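Endo-beta-1,4-mannanase (Alicyclobacillus acidocaldarius, PDB 4CD7) hydrolyses internal beta-1,4-mannosidic linkages in mannans, as an endo-acting TIM-barrel enzyme of glycoside hydrolase family 113. Local coordinates at residues 40-45 with 309-314; 146-151 with 175-180; 181-186 with 202-207. All coordinates share one frame; numbering follows the deposited sequence. Where two conformers were deposited one is given.

Contact 1 of 3, residues 40-45 with 309-314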
loop_
_atom_site.group_PDB
_atom_site.type_symbol
_atom_site.label_atom_id
_atom_site.label_comp_id
_atom_site.label_asym_id
_atom_site.label_seq_id
_atom_site.Cartn_x
_atom_site.Cartn_y
_atom_site.Cartn_z
ATOM N N ALA A 40 16.375 -3.714 -4.127
ATOM C CA ALA A 40 16.856 -2.921 -5.258
ATOM C C ALA A 40 17.637 -3.711 -6.314
ATOM O O ALA A 40 17.900 -3.182 -7.385
ATOM C CB ALA A 40 17.687 -1.747 -4.750
ATOM N N GLU A 41 18.025 -4.957 -6.013
ATOM C CA GLU A 41 18.596 -5.871 -7.014
ATOM C C GLU A 41 17.591 -6.204 -8.103
ATOM O O GLU A 41 17.967 -6.618 -9.196
ATOM C CB GLU A 41 19.062 -7.177 -6.369
ATOM C CG GLU A 41 20.279 -7.039 -5.466
ATOM C CD GLU A 41 20.626 -8.308 -4.704
ATOM O OE1 GLU A 41 19.910 -9.327 -4.830
ATOM O OE2 GLU A 41 21.652 -8.309 -3.980
ATOM N N GLN A 42 16.312 -6.071 -7.767
ATOM C CA GLN A 42 15.208 -6.439 -8.653
ATOM C C GLN A 42 14.819 -5.246 -9.519
ATOM O O GLN A 42 15.119 -4.115 -9.156
ATOM C CB GLN A 42 14.030 -6.868 -7.801
ATOM C CG GLN A 42 14.314 -8.064 -6.908
ATOM C CD GLN A 42 14.591 -9.323 -7.701
ATOM O OE1 GLN A 42 14.035 -9.525 -8.782
ATOM N NE2 GLN A 42 15.455 -10.180 -7.167
ATOM N N PRO A 43 14.151 -5.487 -10.659
ATOM C CA PRO A 43 13.769 -4.389 -11.565
ATOM C C PRO A 43 12.547 -3.573 -11.093
ATOM O O PRO A 43 11.520 -3.483 -11.791
ATOM C CB PRO A 43 13.495 -5.116 -12.895
ATOM C CG PRO A 43 13.007 -6.432 -12.452
ATOM C CD PRO A 43 13.812 -6.794 -11.242
ATOM N N PHE A 44 12.699 -2.936 -9.938
ATOM C CA PHE A 44 11.700 -2.029 -9.400
ATOM C C PHE A 44 12.170 -0.604 -9.591
ATOM O O PHE A 44 13.368 -0.296 -9.367
ATOM C CB PHE A 44 11.491 -2.276 -7.910
ATOM C CG PHE A 44 11.034 -3.676 -7.575
ATOM C CD1 PHE A 44 9.958 -4.254 -8.240
ATOM C CD2 PHE A 44 11.654 -4.396 -6.594
ATOM C CE1 PHE A 44 9.537 -5.542 -7.938
ATOM C CE2 PHE A 44 11.239 -5.686 -6.276
ATOM C CZ PHE A 44 10.189 -6.276 -6.965
ATOM N N ASN A 45 11.251 0.279 -9.969
ATOM C CA ASN A 45 11.540 1.706 -9.974
ATOM C C ASN A 45 10.922 2.474 -8.781
ATOM O O ASN A 45 11.252 3.647 -8.566
ATOM C CB ASN A 45 11.186 2.355 -11.305
ATOM C CG ASN A 45 9.697 2.250 -11.643
ATOM O OD1 ASN A 45 8.936 1.607 -10.930
ATOM N ND2 ASN A 45 9.292 2.875 -12.745
ATOM N N VAL A 309 8.763 -14.505 -12.563
ATOM C CA VAL A 309 7.580 -14.040 -13.296
ATOM C C VAL A 309 7.518 -12.507 -13.285
ATOM O O VAL A 309 7.367 -11.867 -14.319
ATOM C CB VAL A 309 6.265 -14.647 -12.742
ATOM C CG1 VAL A 309 5.062 -14.021 -13.438
ATOM C CG2 VAL A 309 6.238 -16.151 -12.948
ATOM N N VAL A 310 7.674 -11.912 -12.110
ATOM C CA VAL A 310 7.634 -10.454 -11.988
ATOM C C VAL A 310 8.862 -9.817 -12.661
ATOM O O VAL A 310 8.729 -8.842 -13.435
ATOM C CB VAL A 310 7.532 -10.056 -10.511
ATOM C CG1 VAL A 310 7.726 -8.560 -10.322
ATOM C CG2 VAL A 310 6.178 -10.481 -9.962
ATOM N N ALA A 311 10.055 -10.346 -12.389
ATOM C CA ALA A 311 11.247 -9.752 -13.006
ATOM C C ALA A 311 11.162 -9.806 -14.538
ATOM O O ALA A 311 11.508 -8.834 -15.242
ATOM C CB ALA A 311 12.519 -10.442 -12.516
ATOM N N ARG A 312 10.709 -10.931 -15.082
ATOM C CA ARG A 312 10.547 -10.998 -16.544
ATOM C C ARG A 312 9.568 -9.922 -17.009
ATOM O O ARG A 312 9.842 -9.209 -17.976
ATOM C CB ARG A 312 10.100 -12.391 -17.025
ATOM C CG ARG A 312 11.223 -13.428 -17.025
ATOM C CD ARG A 312 10.900 -14.652 -17.871
ATOM N NE ARG A 312 9.929 -15.515 -17.204
ATOM C CZ ARG A 312 10.227 -16.398 -16.247
ATOM N NH1 ARG A 312 11.483 -16.561 -15.828
ATOM N NH2 ARG A 312 9.259 -17.127 -15.703
ATOM N N ALA A 313 8.440 -9.782 -16.309
ATOM C CA ALA A 313 7.423 -8.790 -16.720
ATOM C C ALA A 313 7.922 -7.335 -16.586
ATOM O O ALA A 313 7.736 -6.505 -17.472
ATOM C CB ALA A 313 6.143 -8.986 -15.934
ATOM N N PHE A 314 8.592 -7.056 -15.482
ATOM C CA PHE A 314 9.033 -5.703 -15.170
ATOM C C PHE A 314 10.247 -5.273 -15.986
ATOM O O PHE A 314 10.363 -4.111 -16.360
ATOM C CB PHE A 314 9.331 -5.609 -13.681
ATOM C CG PHE A 314 8.101 -5.436 -12.816
ATOM C CD1 PHE A 314 6.811 -5.601 -13.329
ATOM C CD2 PHE A 314 8.239 -5.108 -11.473
ATOM C CE1 PHE A 314 5.695 -5.444 -12.511
ATOM C CE2 PHE A 314 7.132 -4.926 -10.663
ATOM C CZ PHE A 314 5.860 -5.085 -11.177
#
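Pro43 O accepts a hydrogen bond from Arg14 NH1 and lies 3.6 Å from Phe314 CB of the C-terminal helix. No hydrogen bond joins residues 40-45 to 309-314, so the contact rests on apolar packing over a modest 224 Å² of buried surface. The Pro43 CB bond is directed at the helix, and the ring touches through CG: Pro43 CG comes 3.8 Å from Ala311 CA and 4.0 Å from Phe314 CB, straddling one turn. An inverse gamma turn centred on Pro43, marked by Phe44 N to Gln42 O at 2.8 Å, is consistent with the ring facing the helix while the Phe44 CB bond leads away. The Phe44 ring nevertheless returns at its CD1-CE1 side, with CE1 3.7 Å from Phe314 CE2. Phe44 and Phe314 touch through their ring edges, steeply inclined at 78°, with no stacking of either kind. Phe314 has CG anti to its carbonyl carbon (chi1 -80°), which lays one ring face against Val310 CG1 of the preceding turn. Gln42 NE2 bonds to Glu307 on the same helix. Phe314 also touches Arg14 and Tyr278, on the first and last strands, so the helix lies over the seam where a (beta/alpha)8 barrel closes.

Contact 2 of 3, residues 146-151 with 175-180. With BMA (beta-D-mannopyranose), chain C; IFM (5-hydroxymethyl-3,4-dihydroxypiperidine), chain E.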
loop_
_atom_site.group_PDB
_atom_site.type_symbol
_atom_site.label_atom_id
_atom_site.label_comp_id
_atom_site.label_asym_id
_atom_site.label_seq_id
_atom_site.Cartn_x
_atom_site.Cartn_y
_atom_site.Cartn_z
ATOM N N PHE A 146 2.726 10.276 -1.660
ATOM C CA PHE A 146 2.176 10.118 -0.331
ATOM C C PHE A 146 0.804 9.480 -0.495
ATOM O O PHE A 146 0.020 9.919 -1.329
ATOM C CB PHE A 146 2.068 11.484 0.371
ATOM C CG PHE A 146 1.589 11.386 1.790
ATOM C CD1 PHE A 146 2.451 11.017 2.804
ATOM C CD2 PHE A 146 0.269 11.630 2.113
ATOM C CE1 PHE A 146 2.002 10.912 4.126
ATOM C CE2 PHE A 146 -0.180 11.520 3.412
ATOM C CZ PHE A 146 0.686 11.166 4.427
ATOM N N CYS A 147 0.539 8.450 0.300
ATOM C CA CYS A 147 -0.734 7.737 0.310
ATOM C C CYS A 147 -1.521 8.098 1.574
ATOM O O CYS A 147 -1.108 7.782 2.674
ATOM C CB CYS A 147 -0.494 6.228 0.257
ATOM S SG CYS A 147 -2.031 5.269 0.175
ATOM N N VAL A 148 -2.667 8.750 1.388
ATOM C CA VAL A 148 -3.441 9.373 2.461
ATOM C C VAL A 148 -4.382 8.400 3.177
ATOM O O VAL A 148 -4.930 8.713 4.243
ATOM C CB VAL A 148 -4.178 10.648 1.956
ATOM C CG1 VAL A 148 -5.296 10.285 0.984
ATOM C CG2 VAL A 148 -4.702 11.478 3.130
ATOM N N GLY A 149 -4.558 7.206 2.625
ATOM C CA GLY A 149 -5.300 6.200 3.336
ATOM C C GLY A 149 -5.299 4.892 2.610
ATOM O O GLY A 149 -4.926 4.835 1.439
ATOM N N CYS A 150 -5.713 3.843 3.323
ATOM C CA CYS A 150 -5.641 2.478 2.827
ATOM C C CYS A 150 -6.818 1.630 3.319
ATOM O O CYS A 150 -6.919 1.331 4.507
ATOM C CB CYS A 150 -4.316 1.842 3.290
ATOM S SG CYS A 150 -4.074 0.144 2.748
ATOM N N GLU A 151 -7.693 1.239 2.378
ATOM C CA GLU A 151 -8.759 0.275 2.617
ATOM C C GLU A 151 -9.773 0.714 3.673
ATOM O O GLU A 151 -10.324 -0.132 4.392
ATOM C CB GLU A 151 -8.176 -1.095 2.984
ATOM C CG GLU A 151 -7.315 -1.744 1.899
ATOM C CD GLU A 151 -6.631 -3.034 2.356
ATOM O OE1 GLU A 151 -6.897 -3.555 3.477
ATOM O OE2 GLU A 151 -5.769 -3.514 1.593
ATOM N N GLY A 175 3.989 16.826 -3.370
ATOM C CA GLY A 175 4.191 15.685 -4.283
ATOM C C GLY A 175 2.895 15.034 -4.712
ATOM O O GLY A 175 1.836 15.581 -4.476
ATOM N N LEU A 176 2.996 13.859 -5.349
ATOM C CA LEU A 176 1.800 13.133 -5.808
ATOM C C LEU A 176 1.071 12.579 -4.589
ATOM O O LEU A 176 1.684 12.041 -3.685
ATOM C CB LEU A 176 2.197 11.973 -6.710
ATOM C CG LEU A 176 2.801 12.353 -8.038
ATOM C CD1 LEU A 176 3.486 11.166 -8.705
ATOM C CD2 LEU A 176 1.717 12.948 -8.913
ATOM N N VAL A 177 -0.241 12.668 -4.600
ATOM C CA VAL A 177 -1.065 12.143 -3.528
ATOM C C VAL A 177 -2.014 11.103 -4.115
ATOM O O VAL A 177 -2.622 11.339 -5.149
ATOM C CB VAL A 177 -1.887 13.263 -2.834
ATOM C CG1 VAL A 177 -2.890 12.682 -1.861
ATOM C CG2 VAL A 177 -0.951 14.248 -2.142
ATOM N N THR A 178 -2.110 9.958 -3.448
ATOM C CA THR A 178 -3.127 8.969 -3.779
ATOM C C THR A 178 -3.893 8.563 -2.539
ATOM O O THR A 178 -3.474 8.828 -1.415
ATOM C CB THR A 178 -2.487 7.722 -4.443
ATOM O OG1 THR A 178 -3.505 6.892 -5.009
ATOM C CG2 THR A 178 -1.626 6.916 -3.430
ATOM N N TYR A 179 -5.053 7.975 -2.756
ATOM C CA TYR A 179 -5.788 7.221 -1.730
ATOM C C TYR A 179 -5.943 5.809 -2.307
ATOM O O TYR A 179 -6.322 5.660 -3.464
ATOM C CB TYR A 179 -7.178 7.849 -1.421
ATOM C CG TYR A 179 -8.019 6.972 -0.561
ATOM C CD1 TYR A 179 -7.751 6.832 0.815
ATOM C CD2 TYR A 179 -9.061 6.215 -1.096
ATOM C CE1 TYR A 179 -8.476 5.975 1.616
ATOM C CE2 TYR A 179 -9.795 5.368 -0.278
ATOM C CZ TYR A 179 -9.524 5.252 1.066
ATOM O OH TYR A 179 -10.254 4.358 1.852
ATOM N N ASN A 180 -5.696 4.812 -1.454
ATOM C CA ASN A 180 -5.689 3.382 -1.740
ATOM C C ASN A 180 -7.000 2.756 -1.187
ATOM O O ASN A 180 -7.146 2.481 0.007
ATOM C CB ASN A 180 -4.392 2.838 -1.094
ATOM C CG ASN A 180 -4.220 1.315 -1.059
ATOM O OD1 ASN A 180 -3.202 0.851 -0.487
ATOM N ND2 ASN A 180 -5.124 0.540 -1.642
HETATM C C1 BMA C . -9.800 -7.894 4.034
HETATM C C2 BMA C . -8.950 -8.340 5.226
HETATM C C3 BMA C . -7.819 -7.345 5.442
HETATM C C4 BMA C . -7.078 -7.047 4.141
HETATM C C5 BMA C . -8.022 -6.713 2.994
HETATM C C6 BMA C . -7.268 -6.585 1.682
HETATM O O2 BMA C . -8.406 -9.650 5.025
HETATM O O3 BMA C . -6.874 -7.780 6.427
HETATM O O4 BMA C . -6.257 -5.902 4.372
HETATM O O5 BMA C . -8.998 -7.734 2.861
HETATM O O6 BMA C . -8.195 -6.494 0.598
HETATM O O4 IFM E . -1.301 -7.359 5.009
HETATM C C4 IFM E . -2.519 -6.782 4.551
HETATM C C3 IFM E . -2.535 -5.277 4.825
HETATM O O3 IFM E . -2.731 -5.103 6.234
HETATM C C2 IFM E . -3.629 -4.511 4.063
HETATM N N IFM E . -3.988 -5.091 2.777
HETATM C C1 IFM E . -3.906 -6.509 2.524
HETATM C C5 IFM E . -2.635 -7.115 3.080
HETATM C C6 IFM E . -2.636 -8.619 2.844
HETATM O O6 IFM E . -3.717 -9.281 3.494
#
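Glu151 is anchored to the neighbouring strand by its backbone, Glu151 N to Asn180 O at 2.7 Å, while its carboxylate spans the beta-mannose and the piperidine. Glu151 OE1 accepts a hydrogen bond from O4 of the beta-mannose at 2.6 Å, and Glu151 OE2 one from the piperidine N at 2.7 Å. The chain is extended beyond CG (chi2 174°), which carries the carboxylate out to both ligands. With the carboxylate cut back to an alanine, the mannose O4 and the piperidine nitrogen are likely to lose the oxygens that accept them. Trp103 NE1 and Ser201 OG fix the carboxylate oxygens; Asn180, its OD1 held by Lys93 NZ, gives ND2 to the same Ser201 OG as second-shell support. Behind this, strands 146-150 and 176-180 run parallel at 21°, the two ends of a beta-alpha-beta unit crossing through helix 159-172. Val148 N to Thr178 O (2.9 Å) and Asn180 N to Gly149 O (3.0 Å) flank a one-residue shift in register, a beta bulge between Cys147 and Cys150. Tyr179 lies against the bulge, its CE1 3.5 Å from Gly149 C. Farther back, Cys147 SG packs 3.6 Å from Asn180 CB, and Val148 CG1 meets Tyr179 CB at 3.9 Å.

Contact 3 of 3, residues 181-186 with 202-207. With MAN (alpha-D-mannopyranose), chain B; BMA (beta-D-mannopyranose), chain C; IFM (5-hydroxymethyl-3,4-dihydroxypiperidine), chain E.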
loop_
_atom_site.group_PDB
_atom_site.type_symbol
_atom_site.label_atom_id
_atom_site.label_comp_id
_atom_site.label_asym_id
_atom_site.label_seq_id
_atom_site.Cartn_x
_atom_site.Cartn_y
_atom_site.Cartn_z
ATOM N N CYS A 181 -7.966 2.537 -2.066
ATOM C CA CYS A 181 -9.236 1.892 -1.667
ATOM C C CYS A 181 -9.092 0.381 -1.747
ATOM O O CYS A 181 -8.125 -0.133 -2.333
ATOM C CB CYS A 181 -10.416 2.360 -2.537
ATOM S SG CYS A 181 -10.423 1.736 -4.232
ATOM N N ASN A 182 -10.031 -0.332 -1.136
ATOM C CA ASN A 182 -10.035 -1.793 -1.208
ATOM C C ASN A 182 -10.519 -2.237 -2.584
ATOM O O ASN A 182 -11.241 -1.507 -3.266
ATOM C CB ASN A 182 -10.913 -2.407 -0.111
ATOM C CG ASN A 182 -10.546 -3.855 0.170
ATOM O OD1 ASN A 182 -9.403 -4.256 -0.026
ATOM N ND2 ASN A 182 -11.527 -4.658 0.608
ATOM N N HIS A 183 -10.124 -3.436 -3.002
ATOM C CA HIS A 183 -10.694 -3.996 -4.223
ATOM C C HIS A 183 -12.206 -3.983 -4.076
ATOM O O HIS A 183 -12.761 -4.300 -2.994
ATOM C CB HIS A 183 -10.191 -5.415 -4.497
ATOM C CG HIS A 183 -10.419 -6.363 -3.370
ATOM N ND1 HIS A 183 -11.497 -7.216 -3.339
ATOM C CD2 HIS A 183 -9.733 -6.580 -2.224
ATOM C CE1 HIS A 183 -11.470 -7.923 -2.226
ATOM N NE2 HIS A 183 -10.413 -7.550 -1.526
ATOM N N GLY A 184 -12.876 -3.615 -5.163
ATOM C CA GLY A 184 -14.334 -3.519 -5.180
ATOM C C GLY A 184 -14.899 -2.174 -4.768
ATOM O O GLY A 184 -16.107 -1.979 -4.814
ATOM N N ARG A 185 -14.029 -1.241 -4.406
ATOM C CA ARG A 185 -14.451 0.103 -3.982
ATOM C C ARG A 185 -14.095 1.180 -4.988
ATOM O O ARG A 185 -14.481 2.357 -4.807
ATOM C CB ARG A 185 -13.837 0.433 -2.623
ATOM C CG ARG A 185 -14.279 -0.512 -1.508
ATOM C CD ARG A 185 -15.735 -0.285 -1.090
ATOM N NE ARG A 185 -15.949 1.089 -0.662
ATOM C CZ ARG A 185 -17.124 1.695 -0.544
ATOM N NH1 ARG A 185 -18.264 1.034 -0.793
ATOM N NH2 ARG A 185 -17.164 2.974 -0.179
ATOM N N GLU A 186 -13.363 0.812 -6.039
ATOM C CA GLU A 186 -12.898 1.795 -7.040
ATOM C C GLU A 186 -14.072 2.613 -7.591
ATOM O O GLU A 186 -13.977 3.837 -7.770
ATOM C CB GLU A 186 -12.110 1.125 -8.198
ATOM C CG GLU A 186 -10.792 0.458 -7.791
ATOM C CD GLU A 186 -10.936 -1.040 -7.458
ATOM O OE1 GLU A 186 -12.033 -1.458 -7.015
ATOM O OE2 GLU A 186 -9.956 -1.806 -7.644
ATOM N N ALA A 202 -5.633 -4.352 -5.005
ATOM C CA ALA A 202 -6.219 -5.130 -6.068
ATOM C C ALA A 202 -6.051 -6.646 -5.915
ATOM O O ALA A 202 -5.550 -7.319 -6.832
ATOM C CB ALA A 202 -5.611 -4.679 -7.388
ATOM N N TYR A 203 -6.542 -7.178 -4.801
ATOM C CA TYR A 203 -6.452 -8.598 -4.484
ATOM C C TYR A 203 -7.615 -9.362 -5.131
ATOM O O TYR A 203 -8.433 -9.962 -4.467
ATOM C CB TYR A 203 -6.460 -8.779 -2.981
ATOM C CG TYR A 203 -5.241 -8.182 -2.285
ATOM C CD1 TYR A 203 -4.019 -8.827 -2.317
ATOM C CD2 TYR A 203 -5.332 -6.991 -1.562
ATOM C CE1 TYR A 203 -2.903 -8.300 -1.663
ATOM C CE2 TYR A 203 -4.233 -6.451 -0.906
ATOM C CZ TYR A 203 -3.018 -7.114 -0.954
ATOM O OH TYR A 203 -1.909 -6.617 -0.296
ATOM N N TYR A 204 -7.687 -9.283 -6.445
ATOM C CA TYR A 204 -8.706 -9.988 -7.200
ATOM C C TYR A 204 -8.304 -11.450 -7.307
ATOM O O TYR A 204 -7.151 -11.760 -7.587
ATOM C CB TYR A 204 -8.895 -9.328 -8.580
ATOM C CG TYR A 204 -9.444 -7.949 -8.415
ATOM C CD1 TYR A 204 -10.729 -7.764 -7.919
ATOM C CD2 TYR A 204 -8.674 -6.819 -8.687
ATOM C CE1 TYR A 204 -11.249 -6.493 -7.723
ATOM C CE2 TYR A 204 -9.183 -5.535 -8.483
ATOM C CZ TYR A 204 -10.474 -5.387 -7.972
ATOM O OH TYR A 204 -11.040 -4.132 -7.742
ATOM N N PRO A 205 -9.248 -12.364 -7.073
ATOM C CA PRO A 205 -8.918 -13.776 -7.291
ATOM C C PRO A 205 -8.399 -14.064 -8.718
ATOM O O PRO A 205 -8.724 -13.353 -9.671
ATOM C CB PRO A 205 -10.252 -14.489 -7.071
ATOM C CG PRO A 205 -11.101 -13.549 -6.293
ATOM C CD PRO A 205 -10.637 -12.167 -6.608
ATOM N N ILE A 206 -7.635 -15.145 -8.849
ATOM C CA ILE A 206 -7.059 -15.556 -10.149
ATOM C C ILE A 206 -8.089 -15.480 -11.278
ATOM O O ILE A 206 -7.812 -14.887 -12.327
ATOM C CB ILE A 206 -6.445 -16.975 -10.058
ATOM C CG1 ILE A 206 -5.192 -16.920 -9.186
ATOM C CG2 ILE A 206 -6.077 -17.489 -11.445
ATOM C CD1 ILE A 206 -4.562 -18.277 -8.881
ATOM N N ASP A 207 -9.289 -16.008 -11.021
ATOM C CA ASP A 207 -10.289 -16.165 -12.077
ATOM C C ASP A 207 -11.115 -14.889 -12.330
ATOM O O ASP A 207 -11.982 -14.881 -13.200
ATOM C CB ASP A 207 -11.179 -17.411 -11.825
ATOM C CG ASP A 207 -12.162 -17.245 -10.656
ATOM O OD1 ASP A 207 -11.946 -16.402 -9.768
ATOM O OD2 ASP A 207 -13.168 -17.989 -10.623
HETATM C C1 MAN B . -14.074 -9.368 1.536
HETATM C C2 MAN B . -13.191 -8.253 1.025
HETATM C C3 MAN B . -11.835 -8.460 1.687
HETATM C C4 MAN B . -12.000 -8.400 3.212
HETATM C C5 MAN B . -13.159 -9.268 3.741
HETATM C C6 MAN B . -13.536 -8.838 5.156
HETATM O O1 MAN B . -14.058 -10.578 0.780
HETATM O O2 MAN B . -13.756 -6.977 1.349
HETATM O O3 MAN B . -10.903 -7.500 1.247
HETATM O O4 MAN B . -10.820 -8.873 3.823
HETATM O O5 MAN B . -14.342 -9.244 2.927
HETATM O O6 MAN B . -13.685 -9.996 5.930
HETATM C C1 BMA C . -9.800 -7.894 4.034
HETATM C C2 BMA C . -8.950 -8.340 5.226
HETATM C C3 BMA C . -7.819 -7.345 5.442
HETATM C C4 BMA C . -7.078 -7.047 4.141
HETATM C C5 BMA C . -8.022 -6.713 2.994
HETATM C C6 BMA C . -7.268 -6.585 1.682
HETATM O O2 BMA C . -8.406 -9.650 5.025
HETATM O O3 BMA C . -6.874 -7.780 6.427
HETATM O O4 BMA C . -6.257 -5.902 4.372
HETATM O O5 BMA C . -8.998 -7.734 2.861
HETATM O O6 BMA C . -8.195 -6.494 0.598
HETATM O O4 IFM E . -1.301 -7.359 5.009
HETATM C C4 IFM E . -2.519 -6.782 4.551
HETATM C C3 IFM E . -2.535 -5.277 4.825
HETATM O O3 IFM E . -2.731 -5.103 6.234
HETATM C C2 IFM E . -3.629 -4.511 4.063
HETATM N N IFM E . -3.988 -5.091 2.777
HETATM C C1 IFM E . -3.906 -6.509 2.524
HETATM C C5 IFM E . -2.635 -7.115 3.080
HETATM C C6 IFM E . -2.636 -8.619 2.844
HETATM O O6 IFM E . -3.717 -9.281 3.494
#
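His183 and Gly184 are the corners of a type II beta turn from Asn182 to Arg185, and this turn faces an inverse gamma turn centred on Tyr203, with His183 CA 5.0 Å from Ala202 CA. Glu186 and Tyr204 converge from facing sides: Tyr204 OH donates to Glu186 OE2 at 2.6 Å on its syn side, and the carboxylate sits at the phenol edge with planes only 11° apart. Gly184 N bonds both to Tyr204 OH (3.2 Å) and to Glu186 OE1 (3.0 Å), so one N-H serves both the phenol oxygen and the carboxylate. Over one face of the same phenol lies His183 CB, 3.5 Å from Tyr204 CZ. The imidazole turns its edge to that face in a T-shaped pair with planes at 77°. His183 CG stands between backbone N and carbonyl carbon (chi1 55°), and from there His183 NE2 donates to O3 of the alpha-mannose at 2.8 Å. Asn182 ND2 supplies a second, almost straight bond to that O3, while Asn182 OD1 takes O6 of the beta-mannose at 2.6 Å. Tyr203 reaches the piperidine with its ring, its OH bonded to Glu231. Tyr203 O lies over the centre of the His183 imidazole, buried and without a hydrogen-bond partner. Since Arg212 forms a salt bridge to Glu186 OE1, the buried carboxylate is likely to stay charged, consistent with a firm hold on the phenol packed against His183.

Contacts 2 and 3 are consecutive uses of strand 176-182: the first pairs it with strand 145-150, the second follows its end into the ligand site. Their centres are about 17 Å apart, yet they touch where Glu151 CG packs 3.8 Å from Asn182 OD1. The beta-mannose ties them chemically, its O4 given to Glu151 and its O6 to Asn182, while the piperidine is bonded by Glu151 and packed by Tyr203. Contact 1 stands apart from both, with centres about 23 Å from contact 2 and 22 Å from contact 3 and nearest atoms about 11 Å away in each case. Along the chain it encloses the other two, joining an early loop to the final helix of the barrel that carries the site.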